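Local coordinates for protein cellulase (Uncultured bacterium, PDB 3WX5) that hydrolyses internal beta-1,4-glucosidic linkages of cellulose as a glycoside hydrolase family 12 endoglucanase, at residues 26-31 with 35-40; 65-68 with 73-76; 167-172 with 198-203. All blocks are in the same frame, centred on the assembly; numbering follows the deposited sequence.

Contact 1 of 3, residues 26-31 with 35-40; sequences WGSRDV and RYRVIN
Gly27 opens the pairing by accepting a bond from Asn40: Asn40 N lies 2.9 Å from Gly27 O. The Asn40 amide turns to Gln49 and to the backbone of Asp24. Ser28 sits in a non-hydrogen-bonded pair with Ile39, and Ser28 CB rests 3.9 Å from Ile39 CG2. The serine also covers one face of the Arg37 guanidinium. Ser28 OG is 2.7 Å from Arg37 NH2, but the angle is too poor for a hydrogen bond. Arg29 and Val38 form a hydrogen-bonded pair, Arg29 N to Val38 O and Val38 N to Arg29 O, both 2.9 Å. Strands 28-31 and 36-39 form an antiparallel beta hairpin at the edge of the larger sheet of this beta-sandwich enzyme, with strand 78-80 beyond 36-39. Asp30 forms a salt bridge with Arg37 on the face that carries Ser28 and Ile39. Arg37 NH1 approaches Asp30 OD1 at 3.2 Å from above the carboxylate plane. The Arg37 chain is bent at chi2 (139°) and chi3 (148°), bringing its end back over strand 28-31. On the other face, Val31 CG1 packs 4.0 Å from Val38 CG2. Arg35 and Tyr36 both face Val31 in a classic beta bulge, where Val31 N bonds to Tyr36 O.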
ATOM      1  N   TRP A  26      10.862   9.894  -8.141  1.00 18.18           N
ATOM      2  CA  TRP A  26       9.433   9.872  -8.444  1.00 19.65           C
ATOM      3  C   TRP A  26       9.072   9.103  -9.719  1.00 18.08           C
ATOM      4  O   TRP A  26       8.028   9.341 -10.338  1.00 17.83           O
ATOM      5  CB  TRP A  26       8.847  11.291  -8.473  1.00 20.06           C
ATOM      6  CG  TRP A  26       9.183  12.114  -7.256  1.00 22.30           C
ATOM      7  CD1 TRP A  26      10.027  13.189  -7.204  1.00 26.51           C
ATOM      8  CD2 TRP A  26       8.632  11.982  -5.938  1.00 23.13           C
ATOM      9  NE1 TRP A  26      10.096  13.684  -5.922  1.00 25.51           N
ATOM     10  CE2 TRP A  26       9.237  12.973  -5.129  1.00 26.36           C
ATOM     11  CE3 TRP A  26       7.731  11.092  -5.346  1.00 25.16           C
ATOM     12  CZ2 TRP A  26       8.949  13.113  -3.771  1.00 20.22           C
ATOM     13  CZ3 TRP A  26       7.459  11.226  -3.984  1.00 21.78           C
ATOM     14  CH2 TRP A  26       8.011  12.270  -3.236  1.00 21.50           C
ATOM     15  N   GLY A  27       9.883   8.112 -10.054  1.00 16.85           N
ATOM     16  CA  GLY A  27       9.731   7.406 -11.317  1.00 15.39           C
ATOM     17  C   GLY A  27       8.536   6.474 -11.251  1.00 17.12           C
ATOM     18  O   GLY A  27       8.091   6.101 -10.151  1.00 14.69           O
ATOM     19  N   SER A  28       7.922   6.222 -12.409  1.00 14.44           N
ATOM     20  CA  SER A  28       6.751   5.331 -12.471  1.00 15.78           C
ATOM     21  C   SER A  28       6.654   4.612 -13.819  1.00 17.15           C
ATOM     22  O   SER A  28       7.242   5.060 -14.828  1.00 15.73           O
ATOM     23  CB  SER A  28       5.476   6.140 -12.245  1.00 16.76           C
ATOM     24  OG  SER A  28       5.298   7.072 -13.314  1.00 19.03           O
ATOM     25  N   ARG A  29       5.868   3.538 -13.855  1.00 15.82           N
ATOM     26  CA  ARG A  29       5.495   2.893 -15.120  1.00 16.71           C
ATOM     27  C   ARG A  29       4.042   2.437 -15.068  1.00 17.57           C
ATOM     28  O   ARG A  29       3.589   1.889 -14.061  1.00 14.06           O
ATOM     29  CB  ARG A  29       6.374   1.662 -15.409  1.00 16.38           C
ATOM     30  CG  ARG A  29       7.836   1.983 -15.825  1.00 16.72           C
ATOM     31  CD  ARG A  29       7.945   2.594 -17.252  1.00 15.65           C
ATOM     32  NE  ARG A  29       9.340   2.751 -17.684  1.00 19.07           N
ATOM     33  CZ  ARG A  29      10.142   3.742 -17.297  1.00 22.01           C
ATOM     34  NH1 ARG A  29       9.725   4.627 -16.403  1.00 21.47           N
ATOM     35  NH2 ARG A  29      11.384   3.828 -17.770  1.00 23.02           N
ATOM     36  N   ASP A  30       3.323   2.652 -16.158  1.00 15.11           N
ATOM     37  CA  ASP A  30       2.070   1.955 -16.374  1.00 18.41           C
ATOM     38  C   ASP A  30       2.361   0.500 -16.680  1.00 17.09           C
ATOM     39  O   ASP A  30       3.303   0.196 -17.427  1.00 16.71           O
ATOM     40  CB  ASP A  30       1.267   2.604 -17.516  1.00 18.55           C
ATOM     41  CG  ASP A  30       0.887   4.041 -17.214  1.00 24.19           C
ATOM     42  OD1 ASP A  30       0.418   4.313 -16.088  1.00 25.43           O
ATOM     43  OD2 ASP A  30       1.021   4.900 -18.109  1.00 33.72           O
ATOM     44  N   VAL A  31       1.571  -0.396 -16.081  1.00 15.05           N
ATOM     45  CA  VAL A  31       1.730  -1.829 -16.290  1.00 13.55           C
ATOM     46  C   VAL A  31       0.393  -2.523 -16.543  1.00 14.03           C
ATOM     47  O   VAL A  31      -0.690  -1.975 -16.243  1.00 15.82           O
ATOM     48  CB  VAL A  31       2.452  -2.542 -15.073  1.00 13.21           C
ATOM     49  CG1 VAL A  31       3.826  -1.925 -14.803  1.00 12.82           C
ATOM     50  CG2 VAL A  31       1.561  -2.479 -13.842  1.00 13.87           C
ATOM     51  N   ARG A  35      -3.780  -1.124 -16.300  1.00 17.30           N
ATOM     52  CA  ARG A  35      -4.695  -1.412 -15.207  1.00 17.21           C
ATOM     53  C   ARG A  35      -4.076  -1.024 -13.849  1.00 16.89           C
ATOM     54  O   ARG A  35      -4.790  -0.653 -12.925  1.00 17.42           O
ATOM     55  CB  ARG A  35      -5.140  -2.874 -15.203  1.00 17.67           C
ATOM     56  CG  ARG A  35      -5.973  -3.204 -13.964  1.00 20.40           C
ATOM     57  CD  ARG A  35      -6.851  -4.422 -14.138  1.00 29.03           C
ATOM     58  NE  ARG A  35      -7.537  -4.722 -12.881  1.00 32.17           N
ATOM     59  CZ  ARG A  35      -8.671  -4.152 -12.479  1.00 33.00           C
ATOM     60  NH1 ARG A  35      -9.295  -3.262 -13.243  1.00 30.15           N
ATOM     61  NH2 ARG A  35      -9.207  -4.498 -11.322  1.00 27.09           N
ATOM     62  N   TYR A  36      -2.758  -1.174 -13.724  1.00 14.59           N
ATOM     63  CA  TYR A  36      -2.045  -0.800 -12.499  1.00 14.87           C
ATOM     64  C   TYR A  36      -0.899   0.144 -12.844  1.00 15.74           C
ATOM     65  O   TYR A  36      -0.568   0.327 -14.012  1.00 15.84           O
ATOM     66  CB  TYR A  36      -1.506  -2.037 -11.740  1.00 13.96           C
ATOM     67  CG  TYR A  36      -2.546  -3.086 -11.450  1.00 14.68           C
ATOM     68  CD1 TYR A  36      -3.643  -2.812 -10.630  1.00 14.65           C
ATOM     69  CD2 TYR A  36      -2.465  -4.346 -12.033  1.00 17.59           C
ATOM     70  CE1 TYR A  36      -4.652  -3.758 -10.455  1.00 16.49           C
ATOM     71  CE2 TYR A  36      -3.446  -5.308 -11.819  1.00 13.36           C
ATOM     72  CZ  TYR A  36      -4.536  -4.993 -11.060  1.00 12.67           C
ATOM     73  OH  TYR A  36      -5.524  -5.927 -10.880  1.00 15.94           O
ATOM     74  N   ARG A  37      -0.321   0.759 -11.823  1.00 13.18           N
ATOM     75  CA  ARG A  37       0.838   1.625 -11.984  1.00 15.38           C
ATOM     76  C   ARG A  37       1.838   1.247 -10.918  1.00 15.48           C
ATOM     77  O   ARG A  37       1.445   1.046  -9.772  1.00 15.40           O
ATOM     78  CB  ARG A  37       0.406   3.053 -11.727  1.00 15.41           C
ATOM     79  CG  ARG A  37       1.380   4.094 -12.217  1.00 28.53           C
ATOM     80  CD  ARG A  37       0.590   5.238 -12.842  1.00 36.68           C
ATOM     81  NE  ARG A  37       1.289   6.485 -12.629  1.00 44.91           N
ATOM     82  CZ  ARG A  37       2.194   6.972 -13.459  1.00 51.16           C
ATOM     83  NH1 ARG A  37       2.471   6.325 -14.587  1.00 55.96           N
ATOM     84  NH2 ARG A  37       2.810   8.109 -13.164  1.00 55.90           N
ATOM     85  N   VAL A  38       3.122   1.284 -11.256  1.00 15.25           N
ATOM     86  CA  VAL A  38       4.178   1.009 -10.291  1.00 13.12           C
ATOM     87  C   VAL A  38       5.012   2.281 -10.069  1.00 14.46           C
ATOM     88  O   VAL A  38       5.300   3.028 -11.018  1.00 15.08           O
ATOM     89  CB  VAL A  38       5.081  -0.150 -10.755  1.00 12.11           C
ATOM     90  CG1 VAL A  38       6.262  -0.359  -9.776  1.00 11.29           C
ATOM     91  CG2 VAL A  38       4.240  -1.442 -10.881  1.00 12.87           C
ATOM     92  N   ILE A  39       5.312   2.575  -8.806  1.00 11.87           N
ATOM     93  CA  ILE A  39       5.985   3.834  -8.481  1.00 11.88           C
ATOM     94  C   ILE A  39       7.201   3.526  -7.637  1.00 13.97           C
ATOM     95  O   ILE A  39       7.120   2.702  -6.716  1.00 12.12           O
ATOM     96  CB  ILE A  39       5.036   4.818  -7.731  1.00 13.25           C
ATOM     97  CG1 ILE A  39       4.276   4.115  -6.589  1.00 12.71           C
ATOM     98  CG2 ILE A  39       4.050   5.483  -8.709  1.00 10.49           C
ATOM     99  CD1 ILE A  39       3.445   5.085  -5.717  1.00 10.20           C
ATOM    100  N   ASN A  40       8.328   4.173  -7.948  1.00 12.62           N
ATOM    101  CA  ASN A  40       9.526   4.033  -7.135  1.00 12.35           C
ATOM    102  C   ASN A  40       9.315   4.717  -5.789  1.00 11.87           C
ATOM    103  O   ASN A  40       9.622   4.148  -4.721  1.00 12.32           O
ATOM    104  CB  ASN A  40      10.753   4.611  -7.876  1.00 12.83           C
ATOM    105  CG  ASN A  40      12.073   4.003  -7.408  1.00 13.50           C
ATOM    106  OD1 ASN A  40      12.138   2.834  -7.020  1.00 13.56           O
ATOM    107  ND2 ASN A  40      13.153   4.793  -7.496  1.00 11.92           N
TER

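Contact 2 of 3, residues 65-68 with 73-76; sequences AEHS and VAAY
The imidazole of His67 has the methyl group of Ala74 over one face. Ala75 CB approaches the same ring obliquely. His67 ND1 is hydrogen-bonded to Thr47 OG1 and His67 NE2 to Gln49 OE1. The contact lies in the long loop region between strands 60-65 and 78-80 of the family 12 beta-sandwich. Ala74 and Ala75 form a classic beta bulge against Leu225, so two successive residues of 73-76 face one residue of strand 215-225.

The methyl of Ala74 makes a CH-pi contact. Ala74 CB is 4.0 Å from the centroid of the His67 ring and 28° off the ring normal. It leans toward the root of the imidazole: Ala74 CB is 3.6 Å from His67 CG and 3.7 Å from His67 ND1. With CG anti to the carbonyl carbon (chi1 -53°), the histidine ring is carried toward 73-76.

No hydrogen bond joins the two segments. Their backbones stay apart, with His67 CA 6.5 Å from Ala74 CA. The pi face of the ring meets a methyl group, while its two nitrogens make hydrogen bonds to other parts of the chain. These two bonds are likely to limit rotation of the imidazole, which keeps its face turned to Ala74. Leu225 also touches the His67 side chain. At the far end of the ring, His67 NE2 lies 3.7 Å from Ala75 CB.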
ATOM      1  N   ALA A  65      18.840  -0.347  -2.976  1.00 14.65           N
ATOM      2  CA  ALA A  65      18.200   0.419  -1.917  1.00 15.23           C
ATOM      3  C   ALA A  65      19.194   0.831  -0.855  1.00 13.86           C
ATOM      4  O   ALA A  65      19.576   0.037  -0.016  1.00 16.18           O
ATOM      5  CB  ALA A  65      17.030  -0.384  -1.287  1.00 14.64           C
ATOM      6  N   GLU A  66      19.615   2.085  -0.902  1.00 15.11           N
ATOM      7  CA  GLU A  66      20.647   2.541   0.002  1.00 16.48           C
ATOM      8  C   GLU A  66      20.153   3.345   1.187  1.00 17.12           C
ATOM      9  O   GLU A  66      20.903   4.125   1.776  1.00 15.27           O
ATOM     10  CB  GLU A  66      21.705   3.298  -0.785  1.00 16.50           C
ATOM     11  CG  GLU A  66      22.360   2.338  -1.770  1.00 22.11           C
ATOM     12  CD  GLU A  66      23.360   3.016  -2.670  1.00 34.20           C
ATOM     13  OE1 GLU A  66      23.522   4.259  -2.560  1.00 33.29           O
ATOM     14  OE2 GLU A  66      24.011   2.291  -3.455  1.00 34.01           O
ATOM     15  N   HIS A  67      18.952   3.031   1.654  1.00 14.18           N
ATOM     16  CA  HIS A  67      18.330   3.872   2.656  1.00 12.59           C
ATOM     17  C   HIS A  67      18.923   3.610   4.015  1.00 12.06           C
ATOM     18  O   HIS A  67      19.247   2.457   4.364  1.00 12.28           O
ATOM     19  CB  HIS A  67      16.818   3.638   2.691  1.00 12.51           C
ATOM     20  CG  HIS A  67      16.172   3.769   1.359  1.00 11.50           C
ATOM     21  ND1 HIS A  67      16.335   4.888   0.574  1.00 14.45           N
ATOM     22  CD2 HIS A  67      15.429   2.899   0.632  1.00  7.79           C
ATOM     23  CE1 HIS A  67      15.727   4.699  -0.586  1.00 12.31           C
ATOM     24  NE2 HIS A  67      15.103   3.533  -0.546  1.00 10.99           N
ATOM     25  N   SER A  68      19.067   4.677   4.795  1.00 10.60           N
ATOM     26  CA  SER A  68      19.399   4.520   6.211  1.00 14.00           C
ATOM     27  C   SER A  68      18.827   5.716   6.952  1.00 14.52           C
ATOM     28  O   SER A  68      19.534   6.712   7.189  1.00 14.34           O
ATOM     29  CB  SER A  68      20.920   4.448   6.426  1.00 14.81           C
ATOM     30  OG  SER A  68      21.216   4.175   7.812  1.00 16.62           O
ATOM     31  N   VAL A  73      10.205   6.548   7.566  1.00 11.27           N
ATOM     32  CA  VAL A  73      10.135   5.839   6.271  1.00 12.14           C
ATOM     33  C   VAL A  73      10.835   6.637   5.158  1.00 13.88           C
ATOM     34  O   VAL A  73      10.583   7.837   4.978  1.00 13.24           O
ATOM     35  CB  VAL A  73       8.698   5.538   5.859  1.00 14.11           C
ATOM     36  CG1 VAL A  73       8.661   4.912   4.440  1.00  9.65           C
ATOM     37  CG2 VAL A  73       8.025   4.594   6.892  1.00 10.08           C
ATOM     38  N   ALA A  74      11.763   5.983   4.465  1.00 12.49           N
ATOM     39  CA  ALA A  74      12.487   6.594   3.354  1.00 10.57           C
ATOM     40  C   ALA A  74      11.710   6.516   2.047  1.00 11.82           C
ATOM     41  O   ALA A  74      11.846   7.395   1.208  1.00 10.88           O
ATOM     42  CB  ALA A  74      13.863   5.903   3.164  1.00 11.25           C
ATOM     43  N   ALA A  75      10.947   5.435   1.852  1.00 10.85           N
ATOM     44  CA  ALA A  75      10.423   5.091   0.517  1.00 11.70           C
ATOM     45  C   ALA A  75       9.281   4.101   0.685  1.00 11.90           C
ATOM     46  O   ALA A  75       9.267   3.314   1.630  1.00 10.85           O
ATOM     47  CB  ALA A  75      11.524   4.414  -0.348  1.00 11.11           C
ATOM     48  N   TYR A  76       8.407   4.065  -0.308  1.00 10.62           N
ATOM     49  CA  TYR A  76       7.380   3.024  -0.408  1.00 11.27           C
ATOM     50  C   TYR A  76       7.194   2.688  -1.900  1.00 11.06           C
ATOM     51  O   TYR A  76       6.211   3.079  -2.526  1.00 10.05           O
ATOM     52  CB  TYR A  76       6.087   3.539   0.234  1.00 10.33           C
ATOM     53  CG  TYR A  76       4.902   2.563   0.178  1.00 10.73           C
ATOM     54  CD1 TYR A  76       4.955   1.312   0.793  1.00  7.86           C
ATOM     55  CD2 TYR A  76       3.727   2.919  -0.482  1.00 11.64           C
ATOM     56  CE1 TYR A  76       3.827   0.433   0.774  1.00 10.15           C
ATOM     57  CE2 TYR A  76       2.620   2.053  -0.530  1.00 10.50           C
ATOM     58  CZ  TYR A  76       2.673   0.819   0.079  1.00 10.22           C
ATOM     59  OH  TYR A  76       1.583  -0.036  -0.028  1.00 10.46           O
TER

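Contact 3 of 3, residues 167-172 with 198-203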
ATOM      1  N   ALA A 167      -7.971 -13.871   9.334  1.00 12.61           N
ATOM      2  CA  ALA A 167      -6.766 -13.811  10.159  1.00 13.18           C
ATOM      3  C   ALA A 167      -6.968 -12.826  11.290  1.00 13.07           C
ATOM      4  O   ALA A 167      -8.066 -12.302  11.454  1.00 10.63           O
ATOM      5  CB  ALA A 167      -5.551 -13.417   9.303  1.00 13.70           C
ATOM      6  N   THR A 168      -5.933 -12.683  12.125  1.00 11.93           N
ATOM      7  CA  THR A 168      -5.950 -11.839  13.307  1.00 12.61           C
ATOM      8  C   THR A 168      -4.958 -10.687  13.118  1.00  9.31           C
ATOM      9  O   THR A 168      -3.858 -10.903  12.574  1.00 10.81           O
ATOM     10  CB  THR A 168      -5.550 -12.715  14.553  1.00 10.40           C
ATOM     11  OG1 THR A 168      -6.621 -13.658  14.749  1.00 22.52           O
ATOM     12  CG2 THR A 168      -5.471 -11.873  15.793  1.00 23.56           C
ATOM     13  N   TRP A 169      -5.332  -9.497  13.602  1.00  9.93           N
ATOM     14  CA  TRP A 169      -4.572  -8.252  13.384  1.00  8.75           C
ATOM     15  C   TRP A 169      -4.541  -7.375  14.632  1.00  8.95           C
ATOM     16  O   TRP A 169      -5.545  -7.195  15.300  1.00 12.94           O
ATOM     17  CB  TRP A 169      -5.189  -7.434  12.225  1.00  8.69           C
ATOM     18  CG  TRP A 169      -5.564  -8.306  11.015  1.00  9.08           C
ATOM     19  CD1 TRP A 169      -6.707  -9.065  10.872  1.00  8.53           C
ATOM     20  CD2 TRP A 169      -4.780  -8.540   9.828  1.00  7.78           C
ATOM     21  NE1 TRP A 169      -6.631  -9.813   9.707  1.00  7.95           N
ATOM     22  CE2 TRP A 169      -5.474  -9.495   9.043  1.00 10.17           C
ATOM     23  CE3 TRP A 169      -3.564  -8.027   9.344  1.00  7.86           C
ATOM     24  CZ2 TRP A 169      -5.025  -9.896   7.776  1.00 12.64           C
ATOM     25  CZ3 TRP A 169      -3.085  -8.489   8.121  1.00  9.34           C
ATOM     26  CH2 TRP A 169      -3.818  -9.427   7.354  1.00 10.42           C
ATOM     27  N   GLU A 170      -3.393  -6.748  14.863  1.00  9.88           N
ATOM     28  CA  GLU A 170      -3.284  -5.564  15.723  1.00 11.36           C
ATOM     29  C   GLU A 170      -3.843  -4.350  15.031  1.00 12.28           C
ATOM     30  O   GLU A 170      -3.533  -4.128  13.863  1.00 13.07           O
ATOM     31  CB  GLU A 170      -1.803  -5.288  16.011  1.00 11.09           C
ATOM     32  CG  GLU A 170      -1.052  -6.499  16.602  1.00 10.17           C
ATOM     33  CD  GLU A 170       0.424  -6.237  16.766  1.00 15.82           C
ATOM     34  OE1 GLU A 170       0.844  -5.090  16.553  1.00 13.35           O
ATOM     35  OE2 GLU A 170       1.185  -7.186  17.061  1.00 16.15           O
ATOM     36  N   VAL A 171      -4.612  -3.524  15.752  1.00 11.31           N
ATOM     37  CA  VAL A 171      -5.120  -2.287  15.169  1.00 12.45           C
ATOM     38  C   VAL A 171      -4.364  -1.105  15.774  1.00 12.82           C
ATOM     39  O   VAL A 171      -4.253  -1.007  17.006  1.00 11.92           O
ATOM     40  CB  VAL A 171      -6.645  -2.122  15.415  1.00 12.47           C
ATOM     41  CG1 VAL A 171      -7.183  -0.950  14.647  1.00 12.91           C
ATOM     42  CG2 VAL A 171      -7.409  -3.412  15.003  1.00 11.46           C
ATOM     43  N   TRP A 172      -3.737  -0.301  14.911  1.00 11.14           N
ATOM     44  CA  TRP A 172      -2.982   0.906  15.328  1.00  9.48           C
ATOM     45  C   TRP A 172      -3.641   2.130  14.754  1.00 11.45           C
ATOM     46  O   TRP A 172      -4.139   2.076  13.622  1.00  9.65           O
ATOM     47  CB  TRP A 172      -1.556   0.843  14.782  1.00  9.20           C
ATOM     48  CG  TRP A 172      -0.754  -0.261  15.391  1.00  9.49           C
ATOM     49  CD1 TRP A 172      -0.888  -1.614  15.175  1.00 10.11           C
ATOM     50  CD2 TRP A 172       0.266  -0.104  16.364  1.00 14.39           C
ATOM     51  NE1 TRP A 172       0.010  -2.313  15.971  1.00 13.70           N
ATOM     52  CE2 TRP A 172       0.742  -1.398  16.694  1.00 13.16           C
ATOM     53  CE3 TRP A 172       0.895   1.022  16.931  1.00 17.13           C
ATOM     54  CZ2 TRP A 172       1.794  -1.596  17.602  1.00 18.14           C
ATOM     55  CZ3 TRP A 172       1.904   0.825  17.856  1.00 19.90           C
ATOM     56  CH2 TRP A 172       2.358  -0.475  18.173  1.00 18.36           C
ATOM     57  N   LYS A 198     -12.354  -5.005   2.038  0.50  2.00           N
ATOM     58  CA  LYS A 198     -13.542  -4.301   2.553  0.50  2.00           C
ATOM     59  C   LYS A 198     -13.719  -4.592   4.052  0.50  2.39           C
ATOM     60  O   LYS A 198     -14.182  -3.745   4.802  0.50  2.00           O
ATOM     61  CB  LYS A 198     -14.795  -4.757   1.783  0.50  2.00           C
ATOM     62  CG  LYS A 198     -16.092  -3.987   2.085  0.50  4.61           C
ATOM     63  CD  LYS A 198     -15.945  -2.506   1.759  0.50  7.60           C
ATOM     64  CE  LYS A 198     -17.223  -1.674   2.005  0.50 11.76           C
ATOM     65  NZ  LYS A 198     -18.396  -2.379   2.633  0.50  7.83           N
ATOM     66  N   ALA A 199     -13.305  -5.777   4.489  1.00  8.38           N
ATOM     67  CA  ALA A 199     -13.435  -6.108   5.934  1.00  8.25           C
ATOM     68  C   ALA A 199     -12.672  -5.076   6.761  1.00  9.83           C
ATOM     69  O   ALA A 199     -13.170  -4.605   7.800  1.00 12.48           O
ATOM     70  CB  ALA A 199     -12.924  -7.514   6.227  1.00 10.48           C
ATOM     71  N   PHE A 200     -11.461  -4.716   6.319  1.00  9.51           N
ATOM     72  CA  PHE A 200     -10.671  -3.708   7.047  1.00  9.23           C
ATOM     73  C   PHE A 200     -11.308  -2.340   6.998  1.00 10.17           C
ATOM     74  O   PHE A 200     -11.334  -1.617   7.991  1.00 11.33           O
ATOM     75  CB  PHE A 200      -9.228  -3.643   6.497  1.00 10.45           C
ATOM     76  CG  PHE A 200      -8.496  -4.945   6.587  1.00  8.18           C
ATOM     77  CD1 PHE A 200      -8.618  -5.893   5.579  1.00  8.42           C
ATOM     78  CD2 PHE A 200      -7.848  -5.312   7.779  1.00  8.07           C
ATOM     79  CE1 PHE A 200      -8.039  -7.150   5.672  1.00  7.91           C
ATOM     80  CE2 PHE A 200      -7.191  -6.537   7.856  1.00 11.73           C
ATOM     81  CZ  PHE A 200      -7.294  -7.469   6.799  1.00 12.56           C
ATOM     82  N   ILE A 201     -11.733  -1.939   5.804  1.00  9.93           N
ATOM     83  CA  ILE A 201     -12.462  -0.720   5.664  1.00  9.93           C
ATOM     84  C   ILE A 201     -13.656  -0.612   6.606  1.00 10.47           C
ATOM     85  O   ILE A 201     -13.796   0.387   7.321  1.00 12.74           O
ATOM     86  CB  ILE A 201     -12.926  -0.509   4.202  1.00  8.69           C
ATOM     87  CG1 ILE A 201     -11.692  -0.468   3.289  1.00 11.15           C
ATOM     88  CG2 ILE A 201     -13.726   0.769   4.126  1.00  9.03           C
ATOM     89  CD1 ILE A 201     -12.013  -0.267   1.750  1.00  9.34           C
ATOM     90  N   ASP A 202     -14.477  -1.663   6.672  1.00  9.67           N
ATOM     91  CA  ASP A 202     -15.685  -1.629   7.497  1.00 10.23           C
ATOM     92  C   ASP A 202     -15.324  -1.597   8.983  1.00 11.82           C
ATOM     93  O   ASP A 202     -16.038  -0.989   9.772  1.00 10.60           O
ATOM     94  CB  ASP A 202     -16.593  -2.846   7.207  1.00 10.80           C
ATOM     95  CG  ASP A 202     -17.373  -2.709   5.892  1.00 14.88           C
ATOM     96  OD1 ASP A 202     -17.258  -1.654   5.225  1.00 13.71           O
ATOM     97  OD2 ASP A 202     -18.028  -3.697   5.480  1.00 14.67           O
ATOM     98  N   ASP A 203     -14.200  -2.215   9.358  1.00 10.16           N
ATOM     99  CA  ASP A 203     -13.769  -2.162  10.769  1.00 11.59           C
ATOM    100  C   ASP A 203     -13.343  -0.736  11.116  1.00 11.69           C
ATOM    101  O   ASP A 203     -13.713  -0.191  12.163  1.00  9.92           O
ATOM    102  CB  ASP A 203     -12.625  -3.155  11.023  1.00 10.51           C
ATOM    103  CG  ASP A 203     -12.080  -3.064  12.438  1.00 14.19           C
ATOM    104  OD1 ASP A 203     -12.682  -3.671  13.367  1.00 12.85           O
ATOM    105  OD2 ASP A 203     -11.101  -2.315  12.643  1.00 13.88           O
TER
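Trp169 and Phe200 meet edge to face. The phenyl ring of Phe200 points its edge at the face of the Trp169 indole, and the ring planes stand at 85°. The centroids of the five-membered ring of Trp169 and the ring of Phe200 are 4.9 Å apart. This is a T-shaped stack.

Two phenyl atoms do the touching. Phe200 CE2 stands over the five-membered ring of the indole, 3.6 Å from Trp169 CE2. Phe200 CZ reaches the rim of the indole beside the CE2-CZ2 bond, 3.5 Å from Trp169 CZ2. In Phe200, CG is anti to the carbonyl carbon (chi1 -59°), and the phenyl ring extends from the helix to meet the strand. The backbones remain well separated, with Trp169 CA 9.9 Å from Phe200 CA.

The contact joins strand 167-175 to helix 197-206, the helix packed against the sheet of the beta-sandwich. Trp169 also touches Ile144 and Leu146 of strand 140-149, while Phe200 touches Leu142 and Ile144. Phe200 makes a second edge-to-face pair with Tyr183.

Trp169 NE1 is hydrogen-bonded to Leu164 O. This bond is likely to help fix the indole's rotation. With an alanine at Trp169, the edge of Phe200 would probably lose the face it packs against, a gap would open between helix and strand, and Leu164 O would be left without its indole partner.

No hydrogen bond or salt bridge crosses between the two segments. Dispersion and the weak attraction of phenyl C-H groups for the indole pi face hold them, which suggests that the attachment probably depends on ring shape and fit rather than on charge.

Contact 1 is partly buried and has exposed charge at its margin. Contacts 2 and 3 are small and buried. Contact 1 pairs neighbouring strands through backbone bonds and adds a salt bridge on one face. The other two have no hydrogen bond across their segments and rely on ring faces, an imidazole under a methyl in contact 2 and an indole under a phenyl edge in contact 3. Contacts 1 and 3 reach the same large sheet, with centres about 27 Å apart and on opposite sides of the chain's centre. Contact 2 lies nearer contact 1, about 18 Å between centres. Gln49 serves both, bonding to Asn40 and to His67.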